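Adenosine kinase, putative (Trypanosoma brucei, PDB 3OTX) probably catalyses the magnesium-dependent transfer of phosphate from ATP to adenosine, giving AMP and ADP in purine salvage. Local coordinates at residues Ser169-Thr174 with Ala200-Gln205. The protein carries 1 engineered substitution. Numbering follows the deposited sequence.
Sequences SGFTLT and APFIMQ. With AP5 (bis(adenosine)-5'-pentaphosphate), chain C.
In the 3-10 turn that presents G170 and F171 to I203 and F202, the carbonyl oxygen S169 O is gripped twice by one residue: T172 OG1 donates to it at 2.7 Å, almost in line with the carbonyl (C=O...donor angle 172°), and T172 N at 3.0 Å. One position on, G170 O takes the backbone N-H of L173 and also has the methyl I203 CD1 resting against it, 3.4 Å from that oxygen. The I203 side chain packs into the 3-10 turn through both of its branches. Its CG1 lies anti to the carbonyl carbon (chi1 -67°), and CD1 beyond it also meets T174 CG2 at 3.9 Å, while the other branch, CG2, lies against L173 CD1. Both segments follow neighbouring parallel strands, 165-169 and 193-197, of the large central sheet of this ribokinase-type (PfkB) fold, with helix 177-189 in the crossover between them. F171 is an adenosine-binding residue, and one of the two adenines of bis(adenosine)-5'-pentaphosphate lies over one face of its ring, with C6B of the ligand 3.3 Å above the F171 plane and displaced toward the rim. F202 comes in at the edge of that ring, F202 CZ 3.7 Å from F171 CE2. The two rings are oblique, their planes 38° apart, and A200 CB touches the same F171 CE2. T174 CG2 in turn sits at the edge of the F202 ring. The F171 backbone is held too: its N-H is hydrogen-bonded to S199 OG, in the residue just before A200, and its carbonyl weakly to N15 ND2 of the adenosine site.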
loop_
_atom_site.group_PDB
_atom_site.type_symbol
_atom_site.label_atom_id
_atom_site.label_comp_id
_atom_site.label_asym_id
_atom_site.label_seq_id
_atom_site.Cartn_x
_atom_site.Cartn_y
_atom_site.Cartn_z
ATOM N N SER A 169 -1.982 1.435 4.677
ATOM C CA SER A 169 -0.881 2.080 3.976
ATOM C C SER A 169 -0.373 3.251 4.812
ATOM O O SER A 169 -1.136 3.883 5.557
ATOM C CB SER A 169 -1.351 2.590 2.622
ATOM O OG SER A 169 -2.193 3.712 2.797
ATOM N N GLY A 170 0.916 3.557 4.660
ATOM C CA GLY A 170 1.456 4.763 5.257
ATOM C C GLY A 170 0.701 5.986 4.762
ATOM O O GLY A 170 0.572 6.969 5.470
ATOM N N PHE A 171 0.190 5.920 3.544
ATOM C CA PHE A 171 -0.621 7.032 3.007
ATOM C C PHE A 171 -1.845 7.415 3.827
ATOM O O PHE A 171 -2.267 8.581 3.770
ATOM C CB PHE A 171 -1.072 6.680 1.601
ATOM C CG PHE A 171 0.043 6.602 0.579
ATOM C CD1 PHE A 171 0.160 5.444 -0.220
ATOM C CD2 PHE A 171 0.890 7.669 0.368
ATOM C CE1 PHE A 171 1.157 5.403 -1.253
ATOM C CE2 PHE A 171 1.910 7.650 -0.661
ATOM C CZ PHE A 171 2.022 6.513 -1.456
ATOM N N THR A 172 -2.352 6.491 4.644
ATOM C CA THR A 172 -3.452 6.836 5.557
ATOM C C THR A 172 -3.061 7.876 6.613
ATOM O O THR A 172 -3.925 8.533 7.150
ATOM C CB THR A 172 -4.039 5.605 6.285
ATOM O OG1 THR A 172 -3.033 5.008 7.100
ATOM C CG2 THR A 172 -4.549 4.584 5.269
ATOM N N LEU A 173 -1.770 8.070 6.853
ATOM C CA LEU A 173 -1.342 8.961 7.935
ATOM C C LEU A 173 -1.580 10.429 7.584
ATOM O O LEU A 173 -1.523 11.300 8.457
ATOM C CB LEU A 173 0.140 8.710 8.238
ATOM C CG LEU A 173 0.352 7.295 8.791
ATOM C CD1 LEU A 173 1.840 6.933 8.828
ATOM C CD2 LEU A 173 -0.255 7.132 10.204
ATOM N N THR A 174 -1.841 10.696 6.304
ATOM C CA THR A 174 -2.118 12.092 5.902
ATOM C C THR A 174 -3.583 12.516 6.076
ATOM O O THR A 174 -3.907 13.705 5.906
ATOM C CB THR A 174 -1.689 12.409 4.455
ATOM O OG1 THR A 174 -2.721 11.982 3.536
ATOM C CG2 THR A 174 -0.375 11.767 4.112
ATOM N N ALA A 200 5.932 6.121 1.183
ATOM C CA ALA A 200 6.692 7.132 0.450
ATOM C C ALA A 200 7.628 7.863 1.360
ATOM O O ALA A 200 7.299 8.112 2.520
ATOM C CB ALA A 200 5.718 8.143 -0.230
ATOM N N PRO A 201 8.790 8.271 0.834
ATOM C CA PRO A 201 9.646 9.073 1.675
ATOM C C PRO A 201 8.942 10.267 2.293
ATOM O O PRO A 201 9.273 10.612 3.421
ATOM C CB PRO A 201 10.770 9.514 0.722
ATOM C CG PRO A 201 10.878 8.345 -0.228
ATOM C CD PRO A 201 9.442 7.877 -0.437
ATOM N N PHE A 202 7.947 10.870 1.637
ATOM C CA PHE A 202 7.286 12.054 2.228
ATOM C C PHE A 202 6.514 11.803 3.519
ATOM O O PHE A 202 6.257 12.728 4.294
ATOM C CB PHE A 202 6.434 12.838 1.217
ATOM C CG PHE A 202 5.083 12.239 0.915
ATOM C CD1 PHE A 202 4.008 12.384 1.788
ATOM C CD2 PHE A 202 4.876 11.584 -0.292
ATOM C CE1 PHE A 202 2.751 11.841 1.472
ATOM C CE2 PHE A 202 3.618 11.061 -0.611
ATOM C CZ PHE A 202 2.564 11.183 0.264
ATOM N N ILE A 203 6.162 10.543 3.734
ATOM C CA ILE A 203 5.512 10.163 4.973
ATOM C C ILE A 203 6.504 10.392 6.129
ATOM O O ILE A 203 6.139 10.996 7.144
ATOM C CB ILE A 203 5.040 8.683 4.925
ATOM C CG1 ILE A 203 3.904 8.488 3.882
ATOM C CG2 ILE A 203 4.619 8.208 6.315
ATOM C CD1 ILE A 203 2.596 9.317 4.189
ATOM N N MET A 204 7.737 9.900 5.980
ATOM C CA MET A 204 8.769 10.093 6.997
ATOM C C MET A 204 9.217 11.554 7.123
ATOM O O MET A 204 9.559 12.010 8.214
ATOM C CB MET A 204 9.987 9.220 6.682
ATOM C CG MET A 204 9.912 7.739 7.130
ATOM S SD MET A 204 8.685 6.693 6.352
ATOM C CE MET A 204 9.438 6.509 4.704
ATOM N N GLN A 205 9.206 12.289 6.013
ATOM C CA GLN A 205 9.638 13.687 6.016
ATOM C C GLN A 205 8.625 14.632 6.662
ATOM O O GLN A 205 9.017 15.482 7.469
ATOM C CB GLN A 205 9.976 14.151 4.599
ATOM C CG GLN A 205 11.149 13.390 3.983
ATOM C CD GLN A 205 11.179 13.437 2.442
ATOM O OE1 GLN A 205 10.187 13.776 1.780
ATOM N NE2 GLN A 205 12.328 13.087 1.872
HETATM P PA AP5 C . 10.495 -2.984 -5.237
HETATM O O1A AP5 C . 11.088 -2.262 -6.443
HETATM O O2A AP5 C . 11.420 -3.047 -4.038
HETATM O O3A AP5 C . 9.119 -2.332 -4.715
HETATM P PB AP5 C . 8.755 -0.761 -4.649
HETATM O O1B AP5 C . 9.968 0.116 -4.698
HETATM O O2B AP5 C . 7.828 -0.593 -3.496
HETATM O O3B AP5 C . 7.959 -0.648 -6.024
HETATM P PG AP5 C . 7.568 0.579 -6.961
HETATM O O1G AP5 C . 7.384 0.025 -8.340
HETATM O O2G AP5 C . 8.599 1.683 -7.027
HETATM O O3G AP5 C . 6.188 0.946 -6.352
HETATM P PD AP5 C . 5.140 2.109 -6.754
HETATM O O1D AP5 C . 5.592 2.973 -7.916
HETATM O O2D AP5 C . 4.784 2.777 -5.455
HETATM O O3D AP5 C . 3.921 1.222 -7.320
HETATM P PE AP5 C . 2.735 0.569 -6.443
HETATM O O1E AP5 C . 3.295 0.037 -5.154
HETATM O O2E AP5 C . 1.940 -0.392 -7.324
HETATM O O5F AP5 C . 10.002 -4.426 -5.738
HETATM C C5F AP5 C . 9.244 -5.278 -4.879
HETATM C C4F AP5 C . 9.405 -6.705 -5.342
HETATM O O4F AP5 C . 9.057 -6.811 -6.730
HETATM C C3F AP5 C . 10.837 -7.231 -5.304
HETATM O O3F AP5 C . 11.116 -7.760 -4.031
HETATM C C2F AP5 C . 10.868 -8.233 -6.422
HETATM O O2F AP5 C . 10.311 -9.449 -5.989
HETATM C C1F AP5 C . 9.905 -7.623 -7.446
HETATM N N9A AP5 C . 10.581 -6.768 -8.463
HETATM C C8A AP5 C . 10.520 -5.375 -8.561
HETATM N N7A AP5 C . 11.259 -5.004 -9.643
HETATM C C5A AP5 C . 11.763 -6.116 -10.228
HETATM C C6A AP5 C . 12.528 -6.335 -11.353
HETATM N N6A AP5 C . 12.856 -5.345 -12.187
HETATM N N1A AP5 C . 12.860 -7.625 -11.688
HETATM C C2A AP5 C . 12.429 -8.712 -10.944
HETATM N N3A AP5 C . 11.653 -8.480 -9.828
HETATM C C4A AP5 C . 11.309 -7.221 -9.492
HETATM O O5J AP5 C . 1.802 1.844 -6.064
HETATM C C5J AP5 C . 1.178 2.589 -7.095
HETATM C C4J AP5 C . -0.131 3.068 -6.489
HETATM O O4J AP5 C . 0.108 4.095 -5.513
HETATM C C3J AP5 C . -1.060 3.755 -7.494
HETATM O O3J AP5 C . -2.112 2.841 -7.805
HETATM C C2J AP5 C . -1.546 5.024 -6.776
HETATM O O2J AP5 C . -2.954 5.219 -6.850
HETATM C C1J AP5 C . -1.117 4.763 -5.353
HETATM N N9B AP5 C . -0.952 5.986 -4.553
HETATM C C8B AP5 C . -0.108 7.020 -4.855
HETATM N N7B AP5 C . -0.286 7.967 -3.898
HETATM C C5B AP5 C . -1.229 7.529 -3.005
HETATM C C6B AP5 C . -1.776 8.089 -1.844
HETATM N N6B AP5 C . -1.492 9.326 -1.404
HETATM N N1B AP5 C . -2.742 7.349 -1.219
HETATM C C2B AP5 C . -3.115 6.079 -1.596
HETATM N N3B AP5 C . -2.609 5.548 -2.764
HETATM C C4B AP5 C . -1.650 6.266 -3.423
#